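Local structure of ribosome-inactivating protein (Lychnis chalcedonica, 2G5X) at residues 60-65 with 100-105; 67-72 with 89-94; 74-79 with 105-110; 117-122 with 163-168. The protein belongs to the plant ribosome-inactivating proteins, single-chain in this case, with a mixed beta-sheet packed against a mainly helical body. All coordinates share one frame; numbering follows the deposited sequence. Where two conformers were deposited one is given.

Interaction 1. Residues 60-65 with 100-105; sequences TLAFRA and KSIFTD
The ring of Phe103 lies against strand 58-64 where Ala62 presents its methyl group. Ala62 CB sits 3.5 Å from Phe103 CZ and 3.7 Å from Phe103 CE1. The same end of the ring meets the strand backbone, with Phe103 CE1 3.4 Å from the carbonyl Thr60 O. Ile102 adds its branch methyl: Ile102 CG2 is 4.1 Å from Ala62 CB and also stands over one face of the Phe103 ring, offset toward its rim. That methyl lies anti to the backbone N of Ile102, which sends it to the strand side. Phe103 is the first residue to leave helical backbone angles after helix 99-102, and its CG is anti to its own carbonyl carbon (chi1 -73°), a setting that brings the ring end to the strand. Farther out, Gln74 of strand 69-76 and Ala85 of strand 83-87 touch the Phe103 side chain, while Phe45 and Phe87 meet Ile102. Thr60 turns its hydroxyl to Asn49 instead. With no hydrogen bond between the two segments, the helix end is held on this part of the sheet by buried apolar surface; the Thr60 carbonyl, which already accepts the backbone bond from Gln74 N, meets the ring only by van der Waals contact.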
loop_
_atom_site.group_PDB
_atom_site.type_symbol
_atom_site.label_atom_id
_atom_site.label_comp_id
_atom_site.label_asym_id
_atom_site.label_seq_id
_atom_site.Cartn_x
_atom_site.Cartn_y
_atom_site.Cartn_z
ATOM N N THR A 60 5.481 5.126 8.760
ATOM C CA THR A 60 6.190 4.784 7.528
ATOM C C THR A 60 5.907 3.339 7.117
ATOM O O THR A 60 6.207 2.408 7.857
ATOM C CB THR A 60 7.720 4.973 7.701
ATOM O OG1 THR A 60 7.990 6.323 8.105
ATOM C CG2 THR A 60 8.452 4.686 6.390
ATOM N N LEU A 61 5.321 3.168 5.933
ATOM C CA LEU A 61 4.995 1.843 5.410
ATOM C C LEU A 61 6.161 1.284 4.603
ATOM O O LEU A 61 6.880 2.034 3.946
ATOM C CB LEU A 61 3.774 1.921 4.489
ATOM C CG LEU A 61 2.479 2.538 5.018
ATOM C CD1 LEU A 61 1.450 2.607 3.891
ATOM C CD2 LEU A 61 1.952 1.705 6.168
ATOM N N ALA A 62 6.332 -0.036 4.634
ATOM C CA ALA A 62 7.404 -0.684 3.879
ATOM C C ALA A 62 6.821 -1.700 2.900
ATOM O O ALA A 62 6.143 -2.642 3.308
ATOM C CB ALA A 62 8.381 -1.373 4.827
ATOM N N PHE A 63 7.080 -1.502 1.608
ATOM C CA PHE A 63 6.582 -2.409 0.571
ATOM C C PHE A 63 7.711 -3.156 -0.128
ATOM O O PHE A 63 8.721 -2.551 -0.499
ATOM C CB PHE A 63 5.816 -1.646 -0.520
ATOM C CG PHE A 63 4.554 -0.986 -0.051
ATOM C CD1 PHE A 63 4.571 0.323 0.422
ATOM C CD2 PHE A 63 3.338 -1.662 -0.111
ATOM C CE1 PHE A 63 3.393 0.953 0.826
ATOM C CE2 PHE A 63 2.157 -1.046 0.290
ATOM C CZ PHE A 63 2.183 0.266 0.759
ATOM N N ARG A 64 7.538 -4.464 -0.315
ATOM C CA ARG A 64 8.531 -5.261 -1.034
ATOM C C ARG A 64 8.500 -4.696 -2.457
ATOM O O ARG A 64 7.434 -4.585 -3.062
ATOM C CB ARG A 64 8.142 -6.746 -1.018
ATOM C CG ARG A 64 9.014 -7.646 -1.899
ATOM C CD ARG A 64 8.864 -9.128 -1.527
ATOM N NE ARG A 64 9.491 -9.419 -0.237
ATOM C CZ ARG A 64 8.835 -9.768 0.866
ATOM N NH1 ARG A 64 7.513 -9.888 0.855
ATOM N NH2 ARG A 64 9.503 -9.978 1.991
ATOM N N ALA A 65 9.668 -4.333 -2.981
ATOM C CA ALA A 65 9.781 -3.712 -4.302
ATOM C C ALA A 65 9.436 -4.546 -5.535
ATOM O O ALA A 65 9.043 -3.998 -6.568
ATOM C CB ALA A 65 11.182 -3.125 -4.459
ATOM N N LYS A 100 17.040 -2.508 10.232
ATOM C CA LYS A 100 17.722 -1.240 9.995
ATOM C C LYS A 100 18.008 -0.992 8.515
ATOM O O LYS A 100 18.136 0.157 8.087
ATOM C CB LYS A 100 19.029 -1.203 10.796
ATOM C CG LYS A 100 19.676 0.166 10.893
ATOM C CD LYS A 100 18.794 1.149 11.647
ATOM C CE LYS A 100 19.522 2.460 11.905
ATOM N NZ LYS A 100 18.651 3.457 12.582
ATOM N N SER A 101 18.114 -2.069 7.742
ATOM C CA SER A 101 18.376 -1.965 6.307
ATOM C C SER A 101 17.088 -1.655 5.556
ATOM O O SER A 101 17.115 -1.163 4.429
ATOM C CB SER A 101 18.966 -3.272 5.774
ATOM O OG SER A 101 17.949 -4.210 5.485
ATOM N N ILE A 102 15.961 -1.958 6.190
ATOM C CA ILE A 102 14.650 -1.716 5.600
ATOM C C ILE A 102 14.126 -0.364 6.075
ATOM O O ILE A 102 13.822 0.513 5.266
ATOM C CB ILE A 102 13.665 -2.828 6.000
ATOM C CG1 ILE A 102 14.160 -4.165 5.437
ATOM C CG2 ILE A 102 12.266 -2.494 5.500
ATOM C CD1 ILE A 102 13.368 -5.368 5.898
ATOM N N PHE A 103 14.018 -0.205 7.391
ATOM C CA PHE A 103 13.567 1.053 7.982
ATOM C C PHE A 103 14.809 1.844 8.366
ATOM O O PHE A 103 15.311 1.750 9.487
ATOM C CB PHE A 103 12.698 0.790 9.214
ATOM C CG PHE A 103 11.332 0.255 8.888
ATOM C CD1 PHE A 103 10.388 1.060 8.252
ATOM C CD2 PHE A 103 10.988 -1.051 9.209
ATOM C CE1 PHE A 103 9.120 0.567 7.945
ATOM C CE2 PHE A 103 9.721 -1.553 8.906
ATOM C CZ PHE A 103 8.786 -0.739 8.272
ATOM N N THR A 104 15.300 2.617 7.405
ATOM C CA THR A 104 16.495 3.436 7.554
ATOM C C THR A 104 16.646 4.192 8.871
ATOM O O THR A 104 17.744 4.265 9.419
ATOM C CB THR A 104 16.580 4.479 6.421
ATOM O OG1 THR A 104 16.287 3.854 5.167
ATOM C CG2 THR A 104 17.977 5.085 6.363
ATOM N N ASP A 105 15.551 4.748 9.378
ATOM C CA ASP A 105 15.609 5.544 10.602
ATOM C C ASP A 105 15.212 4.848 11.900
ATOM O O ASP A 105 15.240 5.466 12.966
ATOM C CB ASP A 105 14.750 6.803 10.430
ATOM C CG ASP A 105 15.076 7.564 9.159
ATOM O OD1 ASP A 105 16.265 7.893 8.955
ATOM O OD2 ASP A 105 14.146 7.837 8.367
#

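Interaction 2. Residues 67-72 with 89-94; sequences DAYLVG and SDEYRA
Glu91 lays its side chain across Val71 at about a right angle, meeting it through CG and the carboxylate carbon CD, while the carboxylate goes on to a charged partner. Glu91 CG is 3.9 Å from Val71 CB, and Glu91 CD comes within 3.8 Å of Val71 CG1. The glutamate is folded instead of extended: CG stands anti to the carbonyl carbon, and the chain bends at chi2 (-73°), which keeps CG and CD against the valine. Val71 offers CG1 from its position anti to the carbonyl carbon (chi1 -58°). Past the valine, Glu91 OE2 comes to 4.1 Å from Tyr69 CE1, obliquely to the ring, with the carboxylate and ring planes 55° apart; this is a loose van der Waals approach. Neither polar end depends on the other, since Glu91 OE1 forms a salt bridge with Arg64 and Tyr69 OH is hydrogen-bonded to Ser117. A G1 beta bulge, with Ala68 and Tyr69 both facing Arg64, lies where strands 58-64 and 69-76 join, and a weak bond from Tyr69 N to Asp67 OD1 spans the turn. Strand 69-76 runs beside strand 58-64, its Leu70 contacts Ala161 and Ile165 of helix 154-173, and Glu91 comes just ahead of helix 92-95.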
loop_
_atom_site.group_PDB
_atom_site.type_symbol
_atom_site.label_atom_id
_atom_site.label_comp_id
_atom_site.label_asym_id
_atom_site.label_seq_id
_atom_site.Cartn_x
_atom_site.Cartn_y
_atom_site.Cartn_z
ATOM N N ASP A 67 6.955 -6.753 -5.881
ATOM C CA ASP A 67 5.518 -6.935 -6.068
ATOM C C ASP A 67 4.610 -5.941 -5.344
ATOM O O ASP A 67 3.391 -6.119 -5.330
ATOM C CB ASP A 67 5.132 -8.355 -5.646
ATOM C CG ASP A 67 5.554 -8.678 -4.219
ATOM O OD1 ASP A 67 6.012 -7.761 -3.505
ATOM O OD2 ASP A 67 5.425 -9.850 -3.807
ATOM N N ALA A 68 5.199 -4.907 -4.751
ATOM C CA ALA A 68 4.442 -3.880 -4.029
ATOM C C ALA A 68 3.607 -4.467 -2.882
ATOM O O ALA A 68 2.482 -4.042 -2.629
ATOM C CB ALA A 68 3.541 -3.113 -5.007
ATOM N N TYR A 69 4.188 -5.431 -2.177
ATOM C CA TYR A 69 3.530 -6.112 -1.062
ATOM C C TYR A 69 3.918 -5.489 0.291
ATOM O O TYR A 69 5.099 -5.341 0.591
ATOM C CB TYR A 69 3.929 -7.588 -1.116
ATOM C CG TYR A 69 3.128 -8.513 -0.243
ATOM C CD1 TYR A 69 3.577 -8.865 1.029
ATOM C CD2 TYR A 69 1.930 -9.060 -0.696
ATOM C CE1 TYR A 69 2.854 -9.742 1.827
ATOM C CE2 TYR A 69 1.197 -9.939 0.095
ATOM C CZ TYR A 69 1.664 -10.276 1.352
ATOM O OH TYR A 69 0.949 -11.152 2.133
ATOM N N LEU A 70 2.923 -5.129 1.105
ATOM C CA LEU A 70 3.177 -4.512 2.416
ATOM C C LEU A 70 3.697 -5.519 3.450
ATOM O O LEU A 70 3.037 -6.519 3.737
ATOM C CB LEU A 70 1.896 -3.854 2.949
ATOM C CG LEU A 70 2.016 -3.116 4.291
ATOM C CD1 LEU A 70 2.876 -1.871 4.124
ATOM C CD2 LEU A 70 0.630 -2.738 4.802
ATOM N N VAL A 71 4.869 -5.242 4.022
ATOM C CA VAL A 71 5.463 -6.147 5.006
ATOM C C VAL A 71 5.464 -5.638 6.449
ATOM O O VAL A 71 5.761 -6.399 7.372
ATOM C CB VAL A 71 6.921 -6.518 4.624
ATOM C CG1 VAL A 71 6.952 -7.159 3.233
ATOM C CG2 VAL A 71 7.810 -5.279 4.665
ATOM N N GLY A 72 5.128 -4.367 6.649
ATOM C CA GLY A 72 5.107 -3.812 7.994
ATOM C C GLY A 72 5.144 -2.295 8.001
ATOM O O GLY A 72 5.020 -1.666 6.949
ATOM N N SER A 89 3.543 -10.774 11.344
ATOM C CA SER A 89 3.985 -12.040 11.914
ATOM C C SER A 89 4.624 -13.019 10.936
ATOM O O SER A 89 5.492 -13.797 11.329
ATOM C CB SER A 89 2.819 -12.728 12.628
ATOM O OG SER A 89 1.808 -13.104 11.711
ATOM N N ASP A 90 4.202 -12.985 9.673
ATOM C CA ASP A 90 4.742 -13.900 8.669
ATOM C C ASP A 90 5.942 -13.347 7.905
ATOM O O ASP A 90 6.494 -14.018 7.038
ATOM C CB ASP A 90 3.634 -14.329 7.693
ATOM C CG ASP A 90 3.016 -13.160 6.946
ATOM O OD1 ASP A 90 3.043 -12.027 7.468
ATOM O OD2 ASP A 90 2.482 -13.383 5.839
ATOM N N GLU A 91 6.345 -12.124 8.239
ATOM C CA GLU A 91 7.496 -11.490 7.604
ATOM C C GLU A 91 8.590 -11.237 8.645
ATOM O O GLU A 91 9.741 -10.972 8.294
ATOM C CB GLU A 91 7.093 -10.153 6.971
ATOM C CG GLU A 91 6.239 -10.249 5.707
ATOM C CD GLU A 91 7.021 -10.704 4.482
ATOM O OE1 GLU A 91 8.267 -10.769 4.545
ATOM O OE2 GLU A 91 6.381 -10.988 3.444
ATOM N N TYR A 92 8.225 -11.334 9.923
ATOM C CA TYR A 92 9.155 -11.078 11.027
ATOM C C TYR A 92 10.435 -11.918 11.035
ATOM O O TYR A 92 11.532 -11.375 11.169
ATOM C CB TYR A 92 8.435 -11.247 12.374
ATOM C CG TYR A 92 9.274 -10.877 13.581
ATOM C CD1 TYR A 92 9.399 -9.549 13.990
ATOM C CD2 TYR A 92 9.952 -11.856 14.307
ATOM C CE1 TYR A 92 10.181 -9.206 15.103
ATOM C CE2 TYR A 92 10.737 -11.526 15.411
ATOM C CZ TYR A 92 10.847 -10.203 15.804
ATOM O OH TYR A 92 11.627 -9.881 16.894
ATOM N N ARG A 93 10.312 -13.233 10.904
ATOM C CA ARG A 93 11.503 -14.077 10.921
ATOM C C ARG A 93 12.496 -13.740 9.812
ATOM O O ARG A 93 13.707 -13.754 10.034
ATOM C CB ARG A 93 11.123 -15.561 10.833
ATOM C CG ARG A 93 10.342 -16.086 12.030
ATOM C CD ARG A 93 11.067 -15.829 13.357
ATOM N NE ARG A 93 10.407 -16.518 14.462
ATOM C CZ ARG A 93 10.668 -17.768 14.832
ATOM N NH1 ARG A 93 11.591 -18.476 14.192
ATOM N NH2 ARG A 93 9.986 -18.321 15.828
ATOM N N ALA A 94 11.993 -13.418 8.625
ATOM C CA ALA A 94 12.871 -13.108 7.505
ATOM C C ALA A 94 13.455 -11.699 7.497
ATOM O O ALA A 94 14.578 -11.498 7.029
ATOM C CB ALA A 94 12.137 -13.364 6.191
#

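Interaction 3. Residues 74-79 with 105-110; sequences QDRDSK and DAEVLA
Water carries the polar links between Gln74 and Arg76 on one side and Asp105 and Glu107 on the other, for no direct hydrogen bond joins the two segments. The amide of Gln74 is bridged at both ends. Its oxygen accepts from water 1, with Gln74 OE1 2.9 Å from the water oxygen, and the same water accepts from Asp105 N. On the nitrogen side, Gln74 NE2 donates to water 2 at 2.8 Å, and water 2 in turn donates to Asp105 OD2, the oxygen that also forms a salt bridge with Arg1. Gln74 reaches this far because CG lies anti to the backbone N (chi1 163°) and the chain stays extended. Its OE1 also comes 3.3 Å from Ala106 N, at an angle too poor for a bond, and 3.6 Å from Ala106 CB.

In the mixed sheet, strand 83-87 lies between strand 69-76 and the short outer strand 108-109, so the contact spans one intervening strand near the sheet margin. Leu83 of that middle strand touches the side chains of Gln74 and Arg76, and its backbone N binds Glu107 OE1. Arg76 and Glu107 meet obliquely, guanidinium and carboxylate planes 84° apart, with Arg76 NH1 4.1 Å from Glu107 OE1, beyond salt-bridge distance. Water 3 closes that gap: it lies at the guanidinium edge, in plane, accepts from Arg76 NH1 at 3.0 Å and donates to Glu107 OE1. Arg76 NH1 has a second acceptor in Asn81 O. Beyond the strand end, Lys79 N donates to Asp77 OD2 over 3.0 Å, forming an Asx turn.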
loop_
_atom_site.group_PDB
_atom_site.type_symbol
_atom_site.label_atom_id
_atom_site.label_comp_id
_atom_site.label_asym_id
_atom_site.label_seq_id
_atom_site.Cartn_x
_atom_site.Cartn_y
_atom_site.Cartn_z
ATOM N N GLN A 74 6.532 1.493 10.532
ATOM C CA GLN A 74 7.295 2.095 11.622
ATOM C C GLN A 74 6.550 3.273 12.256
ATOM O O GLN A 74 6.040 4.139 11.548
ATOM C CB GLN A 74 8.651 2.576 11.085
ATOM C CG GLN A 74 9.392 3.568 11.972
ATOM C CD GLN A 74 10.572 4.199 11.249
ATOM O OE1 GLN A 74 11.651 3.612 11.161
ATOM N NE2 GLN A 74 10.361 5.393 10.710
ATOM N N ASP A 75 6.471 3.291 13.586
ATOM C CA ASP A 75 5.832 4.396 14.307
ATOM C C ASP A 75 6.712 4.730 15.518
ATOM O O ASP A 75 7.906 4.429 15.496
ATOM C CB ASP A 75 4.384 4.039 14.712
ATOM C CG ASP A 75 4.301 2.984 15.799
ATOM O OD1 ASP A 75 5.172 2.098 15.855
ATOM O OD2 ASP A 75 3.333 3.033 16.589
ATOM N N ARG A 76 6.160 5.359 16.556
ATOM C CA ARG A 76 6.971 5.698 17.732
ATOM C C ARG A 76 6.494 5.050 19.026
ATOM O O ARG A 76 5.300 5.019 19.309
ATOM C CB ARG A 76 7.034 7.218 17.927
ATOM C CG ARG A 76 7.981 7.924 16.968
ATOM C CD ARG A 76 8.117 9.409 17.281
ATOM N NE ARG A 76 9.003 10.075 16.326
ATOM C CZ ARG A 76 10.330 10.105 16.414
ATOM N NH1 ARG A 76 10.954 9.515 17.425
ATOM N NH2 ARG A 76 11.037 10.712 15.471
ATOM N N ASP A 77 7.445 4.538 19.807
ATOM C CA ASP A 77 7.164 3.890 21.091
ATOM C C ASP A 77 6.781 4.971 22.109
ATOM O O ASP A 77 7.485 5.964 22.255
ATOM C CB ASP A 77 8.415 3.127 21.551
ATOM C CG ASP A 77 8.154 2.209 22.731
ATOM O OD1 ASP A 77 8.713 1.091 22.736
ATOM O OD2 ASP A 77 7.405 2.597 23.650
ATOM N N SER A 78 5.668 4.776 22.811
ATOM C CA SER A 78 5.193 5.764 23.784
ATOM C C SER A 78 6.049 5.928 25.037
ATOM O O SER A 78 6.094 7.010 25.621
ATOM C CB SER A 78 3.755 5.440 24.210
ATOM O OG SER A 78 3.692 4.212 24.913
ATOM N N LYS A 79 6.729 4.864 25.452
ATOM C CA LYS A 79 7.553 4.925 26.656
ATOM C C LYS A 79 8.922 5.569 26.465
ATOM O O LYS A 79 9.413 6.273 27.351
ATOM C CB LYS A 79 7.734 3.520 27.239
ATOM C CG LYS A 79 8.635 3.489 28.464
ATOM C CD LYS A 79 8.614 2.136 29.154
ATOM C CE LYS A 79 9.446 2.179 30.430
ATOM N NZ LYS A 79 9.378 0.907 31.198
ATOM N N ASP A 105 15.551 4.748 9.378
ATOM C CA ASP A 105 15.609 5.544 10.602
ATOM C C ASP A 105 15.212 4.848 11.900
ATOM O O ASP A 105 15.240 5.466 12.966
ATOM C CB ASP A 105 14.750 6.803 10.430
ATOM C CG ASP A 105 15.076 7.564 9.159
ATOM O OD1 ASP A 105 16.265 7.893 8.955
ATOM O OD2 ASP A 105 14.146 7.837 8.367
ATOM N N ALA A 106 14.854 3.571 11.822
ATOM C CA ALA A 106 14.436 2.825 13.013
ATOM C C ALA A 106 15.479 2.822 14.129
ATOM O O ALA A 106 16.670 2.617 13.883
ATOM C CB ALA A 106 14.083 1.389 12.634
ATOM N N GLU A 107 15.014 3.038 15.356
ATOM C CA GLU A 107 15.880 3.058 16.531
ATOM C C GLU A 107 15.788 1.757 17.324
ATOM O O GLU A 107 16.712 1.398 18.060
ATOM C CB GLU A 107 15.515 4.243 17.432
ATOM C CG GLU A 107 15.863 5.595 16.822
ATOM C CD GLU A 107 15.368 6.767 17.651
ATOM O OE1 GLU A 107 14.147 7.029 17.648
ATOM O OE2 GLU A 107 16.203 7.425 18.308
ATOM N N VAL A 108 14.666 1.059 17.184
ATOM C CA VAL A 108 14.471 -0.210 17.874
ATOM C C VAL A 108 13.568 -1.156 17.086
ATOM O O VAL A 108 12.717 -0.722 16.309
ATOM C CB VAL A 108 13.841 -0.016 19.284
ATOM C CG1 VAL A 108 14.769 0.813 20.169
ATOM C CG2 VAL A 108 12.476 0.644 19.167
ATOM N N LEU A 109 13.783 -2.453 17.280
ATOM C CA LEU A 109 12.969 -3.482 16.644
ATOM C C LEU A 109 11.892 -3.833 17.666
ATOM O O LEU A 109 12.209 -4.232 18.789
ATOM C CB LEU A 109 13.806 -4.733 16.349
ATOM C CG LEU A 109 13.013 -5.982 15.933
ATOM C CD1 LEU A 109 12.439 -5.798 14.531
ATOM C CD2 LEU A 109 13.918 -7.207 15.982
ATOM N N ALA A 110 10.628 -3.665 17.296
ATOM C CA ALA A 110 9.532 -3.985 18.207
ATOM C C ALA A 110 9.133 -5.438 17.998
ATOM O O ALA A 110 9.581 -6.084 17.049
ATOM C CB ALA A 110 8.339 -3.068 17.941
HETATM O O HOH W 1 12.764 4.201 8.599
HETATM O O HOH W 2 11.458 7.409 9.034
HETATM O O HOH W 3 13.883 9.866 16.787
#

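Interaction 4. Residues 117-122 with 163-168; sequences STYTDL and ISIQMV
Two helices of the protein's helical body meet here, the first turn of helix 119-126 facing the middle of the long helix 154-173, and Ile165 receives both residues that come across. Leu122 and Ile165 reach toward each other tip to tip, with Leu122 CD1 3.6 Å from Ile165 CD1. Tyr119 instead slides past the isoleucine in the opposite direction: its ring carbon CZ is 3.9 Å from Ile165 CG2, and its hydroxyl oxygen OH lies only 3.1 Å from that same methyl, a tight approach. The two branches of Ile165 thus divide the work. CG1 stands anti to the carbonyl carbon (chi1 -70°) and carries CD1 to Leu122, while CG2, anti to the backbone N, turns to the tyrosine. The phenol is secured from beyond the contact, since Tyr119 OH is hydrogen-bonded to Glu170 farther along helix 154-173 and Arg130 makes a cation-pi contact with the ring. Thr118 occupies the N-cap position of helix 119-126, and the backbone bond from Leu122 N to Thr118 O, 2.9 Å long, closes the opening turn. Tyr119 and Leu122, three residues apart on one helical face, meet a single isoleucine in a contact typical of helix-helix packing, apolar at Leu122 and edged by the tyrosine hydroxyl.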
loop_
_atom_site.group_PDB
_atom_site.type_symbol
_atom_site.label_atom_id
_atom_site.label_comp_id
_atom_site.label_asym_id
_atom_site.label_seq_id
_atom_site.Cartn_x
_atom_site.Cartn_y
_atom_site.Cartn_z
ATOM N N SER A 117 0.571 -10.684 6.989
ATOM C CA SER A 117 0.486 -9.797 5.827
ATOM C C SER A 117 -0.488 -10.191 4.718
ATOM O O SER A 117 -0.766 -9.392 3.821
ATOM C CB SER A 117 1.871 -9.667 5.199
ATOM O OG SER A 117 2.233 -10.890 4.575
ATOM N N THR A 118 -0.987 -11.419 4.760
ATOM C CA THR A 118 -1.894 -11.910 3.726
ATOM C C THR A 118 -3.280 -11.284 3.749
ATOM O O THR A 118 -3.762 -10.840 4.794
ATOM C CB THR A 118 -2.084 -13.425 3.844
ATOM O OG1 THR A 118 -2.530 -13.739 5.169
ATOM C CG2 THR A 118 -0.775 -14.159 3.560
ATOM N N TYR A 119 -3.923 -11.252 2.586
ATOM C CA TYR A 119 -5.270 -10.706 2.503
ATOM C C TYR A 119 -6.188 -11.556 3.371
ATOM O O TYR A 119 -7.076 -11.037 4.043
ATOM C CB TYR A 119 -5.776 -10.707 1.055
ATOM C CG TYR A 119 -5.579 -9.393 0.330
ATOM C CD1 TYR A 119 -6.021 -8.191 0.889
ATOM C CD2 TYR A 119 -4.970 -9.349 -0.924
ATOM C CE1 TYR A 119 -5.863 -6.980 0.219
ATOM C CE2 TYR A 119 -4.803 -8.143 -1.602
ATOM C CZ TYR A 119 -5.252 -6.964 -1.024
ATOM O OH TYR A 119 -5.085 -5.769 -1.691
ATOM N N THR A 120 -5.965 -12.867 3.366
ATOM C CA THR A 120 -6.793 -13.764 4.164
ATOM C C THR A 120 -6.738 -13.457 5.662
ATOM O O THR A 120 -7.784 -13.305 6.302
ATOM C CB THR A 120 -6.401 -15.242 3.944
ATOM O OG1 THR A 120 -4.999 -15.409 4.179
ATOM C CG2 THR A 120 -6.734 -15.672 2.526
ATOM N N ASP A 121 -5.538 -13.350 6.226
ATOM C CA ASP A 121 -5.434 -13.075 7.658
ATOM C C ASP A 121 -5.830 -11.643 8.010
ATOM O O ASP A 121 -6.421 -11.406 9.064
ATOM C CB ASP A 121 -4.021 -13.359 8.185
ATOM C CG ASP A 121 -3.980 -13.466 9.704
ATOM O OD1 ASP A 121 -4.765 -14.261 10.263
ATOM O OD2 ASP A 121 -3.173 -12.764 10.345
ATOM N N LEU A 122 -5.500 -10.693 7.138
ATOM C CA LEU A 122 -5.855 -9.302 7.396
ATOM C C LEU A 122 -7.366 -9.150 7.543
ATOM O O LEU A 122 -7.840 -8.470 8.454
ATOM C CB LEU A 122 -5.346 -8.392 6.272
ATOM C CG LEU A 122 -3.836 -8.131 6.252
ATOM C CD1 LEU A 122 -3.478 -7.323 5.011
ATOM C CD2 LEU A 122 -3.418 -7.376 7.516
ATOM N N ILE A 163 -6.771 -0.694 4.648
ATOM C CA ILE A 163 -7.128 0.588 4.057
ATOM C C ILE A 163 -5.917 1.146 3.310
ATOM O O ILE A 163 -6.046 1.676 2.202
ATOM C CB ILE A 163 -7.587 1.601 5.131
ATOM C CG1 ILE A 163 -8.873 1.103 5.802
ATOM C CG2 ILE A 163 -7.833 2.960 4.487
ATOM C CD1 ILE A 163 -9.315 1.951 6.999
ATOM N N SER A 164 -4.739 1.011 3.915
ATOM C CA SER A 164 -3.506 1.494 3.300
ATOM C C SER A 164 -3.202 0.737 2.006
ATOM O O SER A 164 -2.774 1.333 1.018
ATOM C CB SER A 164 -2.333 1.343 4.274
ATOM O OG SER A 164 -2.474 2.217 5.385
ATOM N N ILE A 165 -3.416 -0.575 2.010
ATOM C CA ILE A 165 -3.161 -1.379 0.819
ATOM C C ILE A 165 -4.046 -0.920 -0.343
ATOM O O ILE A 165 -3.573 -0.734 -1.465
ATOM C CB ILE A 165 -3.395 -2.881 1.115
ATOM C CG1 ILE A 165 -2.293 -3.390 2.052
ATOM C CG2 ILE A 165 -3.416 -3.685 -0.180
ATOM C CD1 ILE A 165 -2.556 -4.771 2.626
ATOM N N GLN A 166 -5.328 -0.715 -0.066
ATOM C CA GLN A 166 -6.270 -0.274 -1.091
ATOM C C GLN A 166 -5.928 1.104 -1.653
ATOM O O GLN A 166 -5.828 1.282 -2.867
ATOM C CB GLN A 166 -7.688 -0.225 -0.512
ATOM C CG GLN A 166 -8.278 -1.577 -0.164
ATOM C CD GLN A 166 -8.907 -2.258 -1.361
ATOM O OE1 GLN A 166 -8.268 -2.429 -2.399
ATOM N NE2 GLN A 166 -10.169 -2.655 -1.221
ATOM N N MET A 167 -5.745 2.073 -0.760
ATOM C CA MET A 167 -5.473 3.451 -1.151
ATOM C C MET A 167 -4.067 3.764 -1.650
ATOM O O MET A 167 -3.871 4.747 -2.365
ATOM C CB MET A 167 -5.830 4.386 0.011
ATOM C CG MET A 167 -7.311 4.341 0.391
ATOM S SD MET A 167 -7.746 5.384 1.801
ATOM C CE MET A 167 -7.727 7.004 1.049
ATOM N N VAL A 168 -3.095 2.933 -1.288
ATOM C CA VAL A 168 -1.716 3.161 -1.711
ATOM C C VAL A 168 -1.239 2.157 -2.765
ATOM O O VAL A 168 -0.926 2.542 -3.892
ATOM C CB VAL A 168 -0.747 3.129 -0.493
ATOM C CG1 VAL A 168 0.677 3.447 -0.938
ATOM C CG2 VAL A 168 -1.200 4.138 0.560
#

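Overall arrangement
Interactions 1, 2 and 3 gather on one mixed sheet, using the neighbouring strands 58-64 and 69-76 and, at the margin, strand 108-109. Interaction 2 is nested within the chain loop closed by interaction 1, whereas interaction 3 crosses both along the sequence; interaction 4 follows in series. The centres of interactions 1 and 2 are about 10 Å apart, and a probable backbone bond from Arg64 N to Tyr69 O joins them. Interactions 1 and 3 share Asp105. Interaction 4, about 12 Å from interaction 2 between centres, is linked to it through Ser117 and Asp90. Interaction 4 joins two helices; Leu61 and Phe63 of interaction 1 pack on its Ser164 and Val168, bringing the sheet onto helix 154-173.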